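Local coordinates for probable M18-family aminopeptidase 1 (Thermotoga maritima, PDB 2GLF), which probably removes amino acids from the N-termini of peptides as a metal-dependent aminopeptidase of the M18 family, at the interface of chains A and B and the interface of chains A and C. Numbering follows the deposited sequence. Chains: chain A/B/C, Probable M18-family aminopeptidase 1.

Contact 1: the interface of chains A and B. Residues chain A 129, 162-163, 187; chain B 332, 422-423, 430.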
# COMPACT_ATOMS: atom_id res chain seq x y z
N SER A 129 -7.81 33.85 -5.33
CA SER A 129 -8.09 34.59 -6.56
C SER A 129 -9.54 35.10 -6.62
O SER A 129 -10.29 34.81 -7.55
CB SER A 129 -7.79 33.74 -7.80
OG SER A 129 -6.39 33.51 -7.93
N PRO A 162 -3.87 35.66 -4.40
CA PRO A 162 -3.68 35.04 -5.72
C PRO A 162 -3.28 33.56 -5.65
O PRO A 162 -2.26 33.22 -5.07
CB PRO A 162 -2.58 35.90 -6.35
CG PRO A 162 -1.77 36.32 -5.14
CD PRO A 162 -2.83 36.68 -4.14
N ASP A 163 -4.10 32.70 -6.26
CA ASP A 163 -3.81 31.27 -6.26
C ASP A 163 -2.72 31.00 -7.27
O ASP A 163 -2.62 31.70 -8.26
CB ASP A 163 -5.08 30.49 -6.61
CG ASP A 163 -4.85 28.99 -6.58
OD1 ASP A 163 -3.94 28.54 -5.86
OD2 ASP A 163 -5.59 28.26 -7.27
N ILE A 187 -2.34 40.62 -0.51
CA ILE A 187 -1.23 41.47 -0.91
C ILE A 187 -1.47 42.89 -0.39
O ILE A 187 -2.47 43.53 -0.73
CB ILE A 187 -1.08 41.48 -2.44
CG1 ILE A 187 -0.85 40.05 -2.94
CG2 ILE A 187 0.07 42.38 -2.85
CD1 ILE A 187 -0.65 39.93 -4.43
N ASN B 332 5.22 34.36 -6.59
CA ASN B 332 4.13 34.46 -5.63
C ASN B 332 4.72 33.92 -4.32
O ASN B 332 4.84 32.71 -4.13
CB ASN B 332 2.99 33.57 -6.12
CG ASN B 332 1.73 33.67 -5.28
OD1 ASN B 332 0.66 33.27 -5.72
ND2 ASN B 332 1.86 34.19 -4.06
N LEU B 422 -0.07 37.06 -11.49
CA LEU B 422 -0.21 36.29 -10.27
C LEU B 422 -1.58 35.63 -10.38
O LEU B 422 -2.57 36.30 -10.68
CB LEU B 422 -0.14 37.22 -9.06
CG LEU B 422 1.01 37.00 -8.07
CD1 LEU B 422 2.33 36.78 -8.81
CD2 LEU B 422 1.10 38.19 -7.13
N GLY B 423 -1.65 34.32 -10.17
CA GLY B 423 -2.93 33.63 -10.25
C GLY B 423 -3.49 33.54 -11.65
O GLY B 423 -4.70 33.56 -11.85
N ILE B 430 -3.97 38.93 -11.18
CA ILE B 430 -3.33 40.14 -10.70
C ILE B 430 -2.17 40.56 -11.59
O ILE B 430 -1.47 39.71 -12.14
CB ILE B 430 -2.78 39.93 -9.27
CG1 ILE B 430 -3.94 39.64 -8.32
CG2 ILE B 430 -2.00 41.16 -8.82
CD1 ILE B 430 -5.05 40.65 -8.38
O HOH W 1 -0.65 33.83 -2.85
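A:Pro162 lays its ring alongside B:Leu422, the two side chains pointing the same way, and this apolar pairing is the close-packed half of this subunit contact. CB of the proline rests 3.9 Å from CB of B:Leu422. Farther out along the same leucine, the branch CD2 meets CD1 of A:Ile187 tip to tip at 3.7 Å. The isoleucine delivers that methyl from strand 185-189 with its CG1 arm extended (chi2 -178°), while B:Ile430, on strand 429-432, faces the proline CB more loosely, from the side of B:Leu422. On the other side the contact is polar and wetter. Water 1 lies 2.8 Å from the backbone carbonyl O of A:Pro162 and 2.8 Å from ND2 of B:Asn332, bridging the boundary. OD1 of the same amide is modelled 3.0 Å from O of A:Pro162; as both can only accept, that pair is a clash, and the flip state of the amide is doubtful. Next to the proline, A:Asp163 N donates to the hydroxyl OG of A:Ser129 at 3.0 Å, a nearly straight bond within the chain. Setting a loop and strand 185-189 of chain A against loops and strand 429-432 of chain B, the patch contributes to the A-B pairing of the deposited assembly.

Contact 2: the interface of chains A and B. Residues chain A 189-191, 204; chain B 8, 239, 241.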
# COMPACT_ATOMS: atom_id res chain seq x y z
N GLY A 189 0.90 45.40 -0.72
CA GLY A 189 1.47 46.32 -1.67
C GLY A 189 2.69 45.75 -2.36
O GLY A 189 3.17 44.68 -2.00
N THR A 190 3.19 46.47 -3.36
CA THR A 190 4.35 46.02 -4.11
C THR A 190 5.33 47.15 -4.43
O THR A 190 6.46 46.88 -4.83
CB THR A 190 3.95 45.37 -5.44
OG1 THR A 190 3.30 46.34 -6.27
CG2 THR A 190 3.03 44.19 -5.20
N ILE A 191 4.91 48.40 -4.27
CA ILE A 191 5.82 49.51 -4.56
C ILE A 191 6.70 49.81 -3.34
O ILE A 191 6.20 49.96 -2.23
CB ILE A 191 5.05 50.79 -5.06
CG1 ILE A 191 5.93 52.03 -4.95
CG2 ILE A 191 3.76 50.96 -4.30
CD1 ILE A 191 6.04 52.62 -3.56
N ASN A 204 6.53 51.16 3.04
CA ASN A 204 5.69 52.00 2.21
C ASN A 204 4.24 51.84 2.64
O ASN A 204 3.53 52.83 2.84
CB ASN A 204 5.84 51.63 0.74
CG ASN A 204 5.18 52.64 -0.17
OD1 ASN A 204 5.59 53.80 -0.22
ND2 ASN A 204 4.15 52.22 -0.89
N TRP B 8 8.25 51.93 -10.77
CA TRP B 8 7.67 53.01 -9.96
C TRP B 8 8.67 54.12 -9.64
O TRP B 8 8.29 55.23 -9.27
CB TRP B 8 7.07 52.47 -8.66
CG TRP B 8 5.87 51.59 -8.84
CD1 TRP B 8 5.85 50.22 -8.80
CD2 TRP B 8 4.53 52.00 -9.11
NE1 TRP B 8 4.57 49.76 -9.04
CE2 TRP B 8 3.74 50.83 -9.23
CE3 TRP B 8 3.91 53.25 -9.28
CZ2 TRP B 8 2.37 50.87 -9.50
CZ3 TRP B 8 2.54 53.29 -9.55
CH2 TRP B 8 1.79 52.10 -9.66
N ASP B 239 -1.40 50.22 -1.48
CA ASP B 239 -0.70 51.21 -2.29
C ASP B 239 -1.31 51.34 -3.69
O ASP B 239 -0.81 52.07 -4.53
CB ASP B 239 0.79 50.87 -2.39
CG ASP B 239 1.05 49.49 -2.96
OD1 ASP B 239 0.07 48.83 -3.36
OD2 ASP B 239 2.22 49.06 -2.99
N SER B 241 -1.11 49.64 -6.14
CA SER B 241 -0.12 49.33 -7.17
C SER B 241 -0.50 48.26 -8.19
O SER B 241 0.07 48.21 -9.28
CB SER B 241 1.17 48.90 -6.49
OG SER B 241 0.98 47.69 -5.79
O HOH W 2 3.80 49.65 -1.01
O HOH W 3 4.12 47.01 -8.77
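At the interface of chains A and B, one oxygen of the B:Asp239 carboxylate receives two successive backbone N-H groups of chain A. OD2 takes A:Thr190 N at 2.8 Å on its syn lone pair and A:Ile191 N at 3.1 Å nearly along the C-O axis, so the loop after strand 185-189 is read through its main chain. The other oxygen, OD1, is held from within chain B: the hydroxyl OG of B:Ser241, 2.8 Å away, and the serine N both approach from the same face of the carboxylate plane, which should limit its rotation. Hydroxyls also bond, A:Thr190 OG1 to B:Ser241 OG at 2.7 Å, with OG1 set between backbone N and carbonyl carbon (chi1 63°) to face the serine. Water 3 joins OG1 of A:Thr190 to the indole NE1 of B:Trp8, at 2.8 Å from the latter, and water 2 connects B:Asp239 OD2 with A:Ile191 O and A:Asn204 ND2. Apolar contact comes from A:Ile191, which crosses B:Trp8 at about a right angle and places CB over the five-membered ring, 4.0 Å from its centroid. In the fold, chain A contributes the end of strand 185-189, the following loop and helix 200-213, against the 3-10 helix 7-9 and the loop before strand 242-245 of chain B.

Contact 3: the interface of chains A and C. Residues chain A 340, 342-343, 356; chain C 101-103, 115.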
# COMPACT_ATOMS: atom_id res chain seq x y z
N ASP A 340 -31.22 12.76 1.93
CA ASP A 340 -32.29 11.78 1.95
C ASP A 340 -33.40 12.62 1.33
O ASP A 340 -34.06 13.40 2.03
CB ASP A 340 -32.65 11.39 3.38
CG ASP A 340 -34.04 10.75 3.49
OD1 ASP A 340 -34.63 10.42 2.44
OD2 ASP A 340 -34.53 10.57 4.62
N HIS A 342 -36.38 12.31 0.65
CA HIS A 342 -37.68 12.34 1.30
C HIS A 342 -37.73 13.20 2.57
O HIS A 342 -38.79 13.40 3.15
CB HIS A 342 -38.16 10.91 1.60
CG HIS A 342 -39.63 10.81 1.87
ND1 HIS A 342 -40.58 11.25 0.98
CD2 HIS A 342 -40.31 10.31 2.94
CE1 HIS A 342 -41.79 11.04 1.48
NE2 HIS A 342 -41.65 10.47 2.67
N ASN A 343 -36.58 13.71 3.00
CA ASN A 343 -36.51 14.55 4.20
C ASN A 343 -35.55 15.71 3.99
O ASN A 343 -34.95 16.21 4.95
CB ASN A 343 -36.06 13.72 5.41
CG ASN A 343 -37.18 12.86 5.98
OD1 ASN A 343 -37.98 13.31 6.79
ND2 ASN A 343 -37.24 11.61 5.54
N TYR A 356 -34.13 18.25 14.18
CA TYR A 356 -32.83 17.95 14.78
C TYR A 356 -31.66 18.05 13.79
O TYR A 356 -31.84 17.86 12.58
CB TYR A 356 -32.84 16.55 15.42
CG TYR A 356 -33.22 15.43 14.47
CD1 TYR A 356 -32.37 15.06 13.43
CD2 TYR A 356 -34.44 14.77 14.59
CE1 TYR A 356 -32.73 14.07 12.53
CE2 TYR A 356 -34.81 13.78 13.70
CZ TYR A 356 -33.95 13.43 12.67
OH TYR A 356 -34.31 12.46 11.77
N LYS C 101 -38.02 8.97 11.02
CA LYS C 101 -37.68 10.31 10.56
C LYS C 101 -38.99 11.09 10.46
O LYS C 101 -40.07 10.52 10.57
CB LYS C 101 -37.02 10.27 9.18
CG LYS C 101 -35.55 9.91 9.20
CD LYS C 101 -34.93 10.14 7.84
CE LYS C 101 -33.44 9.86 7.85
NZ LYS C 101 -32.87 9.94 6.48
N PRO C 102 -38.91 12.42 10.25
CA PRO C 102 -40.15 13.20 10.14
C PRO C 102 -41.10 12.66 9.06
O PRO C 102 -42.31 12.56 9.28
CB PRO C 102 -39.64 14.61 9.86
CG PRO C 102 -38.35 14.64 10.64
CD PRO C 102 -37.73 13.30 10.28
N ASN C 103 -40.56 12.33 7.89
CA ASN C 103 -41.37 11.75 6.82
C ASN C 103 -40.81 10.35 6.64
O ASN C 103 -40.06 10.10 5.70
CB ASN C 103 -41.23 12.52 5.51
CG ASN C 103 -41.64 13.97 5.64
OD1 ASN C 103 -42.69 14.28 6.19
ND2 ASN C 103 -40.81 14.87 5.13
N LYS C 115 -38.32 4.92 7.21
CA LYS C 115 -36.93 5.30 7.36
C LYS C 115 -36.72 5.74 8.80
O LYS C 115 -37.57 6.40 9.40
CB LYS C 115 -36.57 6.46 6.42
CG LYS C 115 -36.89 6.23 4.96
CD LYS C 115 -36.20 7.27 4.09
CE LYS C 115 -34.76 6.87 3.75
NZ LYS C 115 -33.87 6.62 4.92
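The imidazole of A:His342 and the side-chain amide of C:Asn103 meet with their planes 64° apart, CD2 of the ring lying 3.5 Å from CB of the asparagine, in a contact of the 3-10 helix 341-343 of one M18-family subunit with the end of strand 97-101 and the loop after it in another. The amide of A:Asn343 works from both ends: its OD1 accepts C:Asn103 N at 3.0 Å in the carbonyl plane, on a lone pair, whereas its ND2 reaches C:Asn103 O at 3.2 Å from above that carbonyl's plane. Across the carboxylate of A:Asp340, C:Lys101 NZ and A:Asn343 ND2 approach OD2 from opposite faces. C:Lys101 NZ forms a salt bridge of 2.6 Å with A:Asp340 OD2, on its anti side and tilted out of the plane, the lysine chain extended beyond CG (chi3 177°). A:Asn343 ND2, 3.0 Å from OD2, thereby couples the salt bridge to the amide pairing. OD1 is occupied by A:His342 N, also from above the plane. C:Lys115, bent at chi3 (85°), brings NZ to 4.0 Å from OD2, where its charge may add to the attraction. Replacing A:Asp340 with an alanine would probably leave the C:Lys101 ammonium without its mate and A:Asn343 freer to turn. C:Asn103 ND2 meanwhile donates to A:His342 O at 3.2 Å.

Contacts 1 and 2 belong to one two-fold A-B interface, their C-alpha centres about 15 Å apart, and chain A's strand 185-189 runs through both: A:Ile187 serves contact 1 and A:Gly189 contact 2. The two-fold repeats each patch with the chains exchanged. The C-alpha centre of contact 3 lies about 44 Å from that of contact 1 and about 56 Å from that of contact 2; contact 3 uses another surface of chain A and joins chain C without exact two-fold symmetry. A subunit therefore has two separate kinds of partner, which could together build the twelve-copy assembly, although these patches do not show that it forms in solution.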